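Local coordinates for sulfur oxygenase/reductase (Halothiobacillus neapolitanus, PDB 6QPA), which probably oxidises and disproportionates elemental sulfur with oxygen at a mononuclear iron site, at residues His171-Trp185 and Asp275-His289. Sequence-based numbering, arbitrary orientation.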
loop_
_atom_site.group_PDB
_atom_site.type_symbol
_atom_site.label_atom_id
_atom_site.label_comp_id
_atom_site.label_asym_id
_atom_site.label_seq_id
_atom_site.Cartn_x
_atom_site.Cartn_y
_atom_site.Cartn_z
ATOM N N HIS A 171 -29.786 35.835 -56.414
ATOM C CA HIS A 171 -28.589 35.122 -56.847
ATOM C C HIS A 171 -28.778 33.609 -56.892
ATOM O O HIS A 171 -27.800 32.879 -57.083
ATOM C CB HIS A 171 -27.420 35.465 -55.924
ATOM C CG HIS A 171 -26.977 36.890 -56.016
ATOM N ND1 HIS A 171 -25.664 37.245 -56.241
ATOM C CD2 HIS A 171 -27.677 38.053 -55.937
ATOM C CE1 HIS A 171 -25.567 38.564 -56.277
ATOM N NE2 HIS A 171 -26.775 39.078 -56.101
ATOM N N GLU A 172 -30.013 33.123 -56.727
ATOM C CA GLU A 172 -30.231 31.687 -56.570
ATOM C C GLU A 172 -29.719 30.916 -57.781
ATOM O O GLU A 172 -28.973 29.937 -57.649
ATOM C CB GLU A 172 -31.714 31.404 -56.326
ATOM C CG GLU A 172 -32.193 31.664 -54.890
ATOM C CD GLU A 172 -32.632 33.122 -54.669
ATOM O OE1 GLU A 172 -32.430 33.945 -55.588
ATOM O OE2 GLU A 172 -33.189 33.436 -53.588
ATOM N N LYS A 173 -30.082 31.366 -58.975
ATOM C CA LYS A 173 -29.717 30.626 -60.175
ATOM C C LYS A 173 -28.211 30.623 -60.384
ATOM O O LYS A 173 -27.639 29.599 -60.775
ATOM C CB LYS A 173 -30.424 31.233 -61.394
ATOM C CG LYS A 173 -30.098 30.527 -62.699
ATOM C CD LYS A 173 -30.739 31.204 -63.909
ATOM C CE LYS A 173 -30.386 30.448 -65.186
ATOM N NZ LYS A 173 -30.995 31.047 -66.404
ATOM N N ALA A 174 -27.563 31.769 -60.168
ATOM C CA ALA A 174 -26.109 31.844 -60.284
ATOM C C ALA A 174 -25.427 30.937 -59.265
ATOM O O ALA A 174 -24.429 30.279 -59.582
ATOM C CB ALA A 174 -25.632 33.296 -60.140
ATOM N N PHE A 175 -25.938 30.905 -58.031
ATOM C CA PHE A 175 -25.390 29.999 -57.024
ATOM C C PHE A 175 -25.507 28.552 -57.478
ATOM O O PHE A 175 -24.552 27.769 -57.362
ATOM C CB PHE A 175 -26.106 30.174 -55.677
ATOM C CG PHE A 175 -25.785 29.091 -54.686
ATOM C CD1 PHE A 175 -24.675 29.199 -53.849
ATOM C CD2 PHE A 175 -26.551 27.931 -54.630
ATOM C CE1 PHE A 175 -24.348 28.177 -52.948
ATOM C CE2 PHE A 175 -26.234 26.902 -53.740
ATOM C CZ PHE A 175 -25.144 27.020 -52.894
ATOM N N GLU A 176 -26.687 28.172 -57.976
ATOM C CA GLU A 176 -26.895 26.792 -58.398
ATOM C C GLU A 176 -25.897 26.399 -59.477
ATOM O O GLU A 176 -25.282 25.326 -59.407
ATOM C CB GLU A 176 -28.336 26.614 -58.886
ATOM C CG GLU A 176 -29.343 26.729 -57.755
ATOM C CD GLU A 176 -30.804 26.656 -58.198
ATOM O OE1 GLU A 176 -31.051 26.381 -59.391
ATOM O OE2 GLU A 176 -31.703 26.838 -57.340
ATOM N N GLN A 177 -25.680 27.291 -60.453
ATOM C CA GLN A 177 -24.720 27.013 -61.514
ATOM C C GLN A 177 -23.294 26.963 -60.974
ATOM O O GLN A 177 -22.511 26.096 -61.371
ATOM C CB GLN A 177 -24.839 28.069 -62.622
ATOM C CG GLN A 177 -26.146 27.982 -63.375
ATOM C CD GLN A 177 -26.343 29.138 -64.355
ATOM O OE1 GLN A 177 -26.223 30.312 -63.991
ATOM N NE2 GLN A 177 -26.644 28.805 -65.602
ATOM N N GLY A 178 -22.934 27.898 -60.093
ATOM C CA GLY A 178 -21.581 27.907 -59.554
ATOM C C GLY A 178 -21.302 26.726 -58.643
ATOM O O GLY A 178 -20.216 26.149 -58.677
ATOM N N ALA A 179 -22.268 26.371 -57.793
ATOM C CA ALA A 179 -22.110 25.196 -56.940
ATOM C C ALA A 179 -22.002 23.929 -57.778
ATOM O O ALA A 179 -21.164 23.057 -57.504
ATOM C CB ALA A 179 -23.287 25.083 -55.963
ATOM N N THR A 180 -22.835 23.826 -58.817
ATOM C CA THR A 180 -22.752 22.691 -59.723
ATOM C C THR A 180 -21.366 22.587 -60.333
ATOM O O THR A 180 -20.768 21.508 -60.353
ATOM C CB THR A 180 -23.803 22.819 -60.820
ATOM O OG1 THR A 180 -25.113 22.713 -60.253
ATOM C CG2 THR A 180 -23.601 21.758 -61.891
ATOM N N GLU A 181 -20.832 23.702 -60.841
ATOM C CA GLU A 181 -19.508 23.637 -61.457
ATOM C C GLU A 181 -18.438 23.257 -60.438
ATOM O O GLU A 181 -17.553 22.449 -60.733
ATOM C CB GLU A 181 -19.175 24.970 -62.147
ATOM C CG GLU A 181 -17.879 24.878 -62.951
ATOM C CD GLU A 181 -17.509 26.155 -63.714
ATOM O OE1 GLU A 181 -18.262 27.162 -63.659
ATOM O OE2 GLU A 181 -16.444 26.130 -64.371
ATOM N N THR A 182 -18.525 23.810 -59.220
ATOM C CA THR A 182 -17.577 23.469 -58.159
ATOM C C THR A 182 -17.592 21.972 -57.872
ATOM O O THR A 182 -16.539 21.323 -57.794
ATOM C CB THR A 182 -17.926 24.228 -56.871
ATOM O OG1 THR A 182 -17.924 25.634 -57.106
ATOM C CG2 THR A 182 -16.888 23.909 -55.755
ATOM N N LEU A 183 -18.794 21.412 -57.696
ATOM C CA LEU A 183 -18.942 20.023 -57.267
ATOM C C LEU A 183 -18.533 19.046 -58.362
ATOM O O LEU A 183 -17.940 17.997 -58.082
ATOM C CB LEU A 183 -20.389 19.784 -56.823
ATOM C CG LEU A 183 -20.758 20.505 -55.528
ATOM C CD1 LEU A 183 -22.264 20.603 -55.322
ATOM C CD2 LEU A 183 -20.064 19.785 -54.330
ATOM N N GLU A 184 -18.839 19.379 -59.616
ATOM C CA GLU A 184 -18.409 18.549 -60.731
ATOM C C GLU A 184 -16.891 18.526 -60.851
ATOM O O GLU A 184 -16.306 17.491 -61.194
ATOM C CB GLU A 184 -19.044 19.063 -62.021
ATOM C CG GLU A 184 -20.529 18.769 -62.070
ATOM C CD GLU A 184 -21.204 19.293 -63.326
ATOM O OE1 GLU A 184 -20.646 20.201 -63.973
ATOM O OE2 GLU A 184 -22.295 18.787 -63.665
ATOM N N TRP A 185 -16.241 19.672 -60.621
ATOM C CA TRP A 185 -14.783 19.699 -60.623
ATOM C C TRP A 185 -14.239 18.786 -59.533
ATOM O O TRP A 185 -13.332 17.980 -59.772
ATOM C CB TRP A 185 -14.287 21.132 -60.428
ATOM C CG TRP A 185 -12.805 21.394 -60.727
ATOM C CD1 TRP A 185 -12.300 21.967 -61.860
ATOM C CD2 TRP A 185 -11.667 21.138 -59.876
ATOM N NE1 TRP A 185 -10.930 22.085 -61.774
ATOM C CE2 TRP A 185 -10.513 21.587 -60.571
ATOM C CE3 TRP A 185 -11.513 20.592 -58.599
ATOM C CZ2 TRP A 185 -9.212 21.491 -60.036
ATOM C CZ3 TRP A 185 -10.196 20.488 -58.057
ATOM C CH2 TRP A 185 -9.075 20.957 -58.781
ATOM N N ASP A 275 -6.408 24.933 -54.523
ATOM C CA ASP A 275 -6.246 24.736 -55.965
ATOM C C ASP A 275 -6.685 26.018 -56.662
ATOM O O ASP A 275 -7.802 26.492 -56.439
ATOM C CB ASP A 275 -7.045 23.538 -56.479
ATOM C CG ASP A 275 -6.891 23.332 -57.987
ATOM O OD1 ASP A 275 -7.487 24.096 -58.792
ATOM O OD2 ASP A 275 -6.160 22.398 -58.373
ATOM N N TYR A 276 -5.788 26.606 -57.454
ATOM C CA TYR A 276 -6.069 27.912 -58.045
ATOM C C TYR A 276 -7.332 27.874 -58.908
ATOM O O TYR A 276 -8.189 28.764 -58.832
ATOM C CB TYR A 276 -4.864 28.388 -58.871
ATOM C CG TYR A 276 -5.154 29.698 -59.567
ATOM C CD1 TYR A 276 -4.967 30.909 -58.901
ATOM C CD2 TYR A 276 -5.644 29.728 -60.869
ATOM C CE1 TYR A 276 -5.257 32.115 -59.507
ATOM C CE2 TYR A 276 -5.947 30.947 -61.493
ATOM C CZ TYR A 276 -5.755 32.130 -60.798
ATOM O OH TYR A 276 -6.030 33.340 -61.382
ATOM N N GLU A 277 -7.452 26.856 -59.749
ATOM C CA GLU A 277 -8.558 26.805 -60.695
ATOM C C GLU A 277 -9.895 26.621 -59.975
ATOM O O GLU A 277 -10.857 27.345 -60.244
ATOM C CB GLU A 277 -8.296 25.690 -61.704
ATOM C CG GLU A 277 -9.368 25.474 -62.747
ATOM C CD GLU A 277 -8.981 24.366 -63.718
ATOM O OE1 GLU A 277 -9.183 23.168 -63.401
ATOM O OE2 GLU A 277 -8.440 24.695 -64.791
ATOM N N LEU A 278 -9.971 25.658 -59.048
ATOM C CA LEU A 278 -11.207 25.463 -58.294
ATOM C C LEU A 278 -11.535 26.682 -57.449
ATOM O O LEU A 278 -12.711 27.027 -57.266
ATOM C CB LEU A 278 -11.099 24.226 -57.413
ATOM C CG LEU A 278 -12.385 23.923 -56.628
ATOM C CD1 LEU A 278 -13.556 23.669 -57.571
ATOM C CD2 LEU A 278 -12.177 22.722 -55.694
ATOM N N ARG A 279 -10.501 27.338 -56.918
ATOM C CA ARG A 279 -10.703 28.544 -56.127
ATOM C C ARG A 279 -11.431 29.638 -56.917
ATOM O O ARG A 279 -12.340 30.281 -56.385
ATOM C CB ARG A 279 -9.355 29.026 -55.612
ATOM C CG ARG A 279 -9.349 30.318 -54.839
ATOM C CD ARG A 279 -8.052 30.366 -54.091
ATOM N NE ARG A 279 -7.635 31.694 -53.683
ATOM C CZ ARG A 279 -6.723 31.916 -52.742
ATOM N NH1 ARG A 279 -6.173 30.892 -52.100
ATOM N NH2 ARG A 279 -6.366 33.151 -52.435
ATOM N N GLN A 280 -11.068 29.842 -58.194
ATOM C CA GLN A 280 -11.765 30.844 -59.006
ATOM C C GLN A 280 -13.220 30.453 -59.229
ATOM O O GLN A 280 -14.121 31.288 -59.102
ATOM C CB GLN A 280 -11.078 31.017 -60.366
ATOM C CG GLN A 280 -9.590 31.319 -60.322
ATOM C CD GLN A 280 -9.242 32.335 -59.275
ATOM O OE1 GLN A 280 -9.781 33.431 -59.275
ATOM N NE2 GLN A 280 -8.329 31.980 -58.372
ATOM N N ILE A 281 -13.460 29.181 -59.555
ATOM C CA ILE A 281 -14.815 28.680 -59.763
ATOM C C ILE A 281 -15.653 28.879 -58.507
ATOM O O ILE A 281 -16.763 29.420 -58.562
ATOM C CB ILE A 281 -14.766 27.196 -60.167
ATOM C CG1 ILE A 281 -14.101 27.032 -61.543
ATOM C CG2 ILE A 281 -16.156 26.543 -60.062
ATOM C CD1 ILE A 281 -13.720 25.600 -61.874
ATOM N N HIS A 282 -15.114 28.486 -57.350
ATOM C CA HIS A 282 -15.891 28.551 -56.112
ATOM C C HIS A 282 -16.042 29.993 -55.639
ATOM O O HIS A 282 -17.130 30.396 -55.216
ATOM C CB HIS A 282 -15.236 27.677 -55.023
ATOM C CG HIS A 282 -16.043 27.552 -53.752
ATOM N ND1 HIS A 282 -15.636 28.099 -52.551
ATOM C CD2 HIS A 282 -17.205 26.908 -53.491
ATOM C CE1 HIS A 282 -16.515 27.808 -51.606
ATOM N NE2 HIS A 282 -17.486 27.094 -52.152
ATOM N N ASN A 283 -14.964 30.787 -55.720
ATOM C CA ASN A 283 -15.064 32.190 -55.329
ATOM C C ASN A 283 -16.134 32.903 -56.143
ATOM O O ASN A 283 -17.012 33.563 -55.583
ATOM C CB ASN A 283 -13.711 32.905 -55.500
ATOM C CG ASN A 283 -12.754 32.608 -54.355
ATOM O OD1 ASN A 283 -13.072 31.822 -53.469
ATOM N ND2 ASN A 283 -11.587 33.237 -54.367
ATOM N N ASN A 284 -16.087 32.764 -57.471
ATOM C CA ASN A 284 -16.996 33.524 -58.324
ATOM C C ASN A 284 -18.382 32.899 -58.430
ATOM O O ASN A 284 -19.375 33.623 -58.560
ATOM C CB ASN A 284 -16.368 33.690 -59.701
ATOM C CG ASN A 284 -15.093 34.490 -59.640
ATOM O OD1 ASN A 284 -15.022 35.495 -58.931
ATOM N ND2 ASN A 284 -14.077 34.050 -60.358
ATOM N N GLY A 285 -18.473 31.582 -58.360
ATOM C CA GLY A 285 -19.733 30.912 -58.552
ATOM C C GLY A 285 -20.491 30.631 -57.270
ATOM O O GLY A 285 -21.702 30.418 -57.331
ATOM N N VAL A 286 -19.817 30.624 -56.116
ATOM C CA VAL A 286 -20.488 30.297 -54.858
ATOM C C VAL A 286 -20.324 31.439 -53.856
ATOM O O VAL A 286 -21.310 32.053 -53.443
ATOM C CB VAL A 286 -19.981 28.969 -54.264
ATOM C CG1 VAL A 286 -20.613 28.727 -52.876
ATOM C CG2 VAL A 286 -20.289 27.808 -55.203
ATOM N N LEU A 287 -19.083 31.743 -53.466
ATOM C CA LEU A 287 -18.874 32.703 -52.384
ATOM C C LEU A 287 -19.446 34.080 -52.707
ATOM O O LEU A 287 -19.891 34.792 -51.799
ATOM C CB LEU A 287 -17.384 32.817 -52.046
ATOM C CG LEU A 287 -16.695 31.577 -51.427
ATOM C CD1 LEU A 287 -15.272 31.885 -50.988
ATOM C CD2 LEU A 287 -17.484 31.031 -50.260
ATOM N N ALA A 288 -19.407 34.483 -53.981
ATOM C CA ALA A 288 -19.888 35.787 -54.406
ATOM C C ALA A 288 -21.391 35.958 -54.243
ATOM O O ALA A 288 -21.871 37.089 -54.332
ATOM C CB ALA A 288 -19.511 36.036 -55.875
ATOM N N HIS A 289 -22.146 34.884 -54.000
ATOM C CA HIS A 289 -23.599 34.976 -53.994
ATOM C C HIS A 289 -24.215 34.739 -52.628
ATOM O O HIS A 289 -25.438 34.596 -52.528
ATOM C CB HIS A 289 -24.167 33.996 -55.012
ATOM C CG HIS A 289 -23.598 34.193 -56.380
ATOM N ND1 HIS A 289 -23.683 35.399 -57.046
ATOM C CD2 HIS A 289 -22.948 33.347 -57.212
ATOM C CE1 HIS A 289 -23.102 35.289 -58.227
ATOM N NE2 HIS A 289 -22.642 34.057 -58.350
#
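Trp-185 and Glu-277 make the hydrogen bond at one end of this antiparallel helix pair. NE1 of Trp-185 donates to Glu-277 OE1 at 2.6 Å, almost straight at 169°. The oxygen lies in the indole plane and is met on its anti side. The carboxylate stands nearly upright to the ring. At the other end ND1 of His-171 and ND1 of His-289 share a hydrogen bond of 2.8 Å. The geometry fits a donor on either ring. The two rings meet rim to rim.

Two CH-pi contacts lie beside these bonds. CB of Leu-278 sits over the six-membered ring of Trp-185, 3.8 Å from its centroid. CB of Ala-174 covers one face of the His-289 ring. Trp-185 holds CG anti to its backbone N (chi1 -166°), which carries the indole across to helix 276-287. Replacing Trp-185 by an alanine would probably leave Glu-277 OE1 without its N-H donor and Leu-278 without the ring it packs on.

Between the ends the backbones come close. CA of Gly-178 makes a CA-H...O contact of 3.4 Å with Gly-285 O. A CB on either glycine would clash. Thr-182, Ile-281 and Val-286 pack as knobs into holes. OG1 of Thr-182 turns back to its own helix and donates to Gly-178 O at 2.8 Å, while CG2 touches Leu-278 CD1.

The helix axes approach to 7.4 Å. This pair lies away from the iron site, on the outside of the antiparallel beta-barrel, as in the dimeric alpha-beta barrel clan. Phe-175 and Leu-183 pack helix 172-189 on that barrel, and Val-286 touches His-165 of strand 159-167. Val-272 of helix 271-274 borders Thr-182 and Leu-278. Leu-307 of a neighbouring subunit packs on Trp-185.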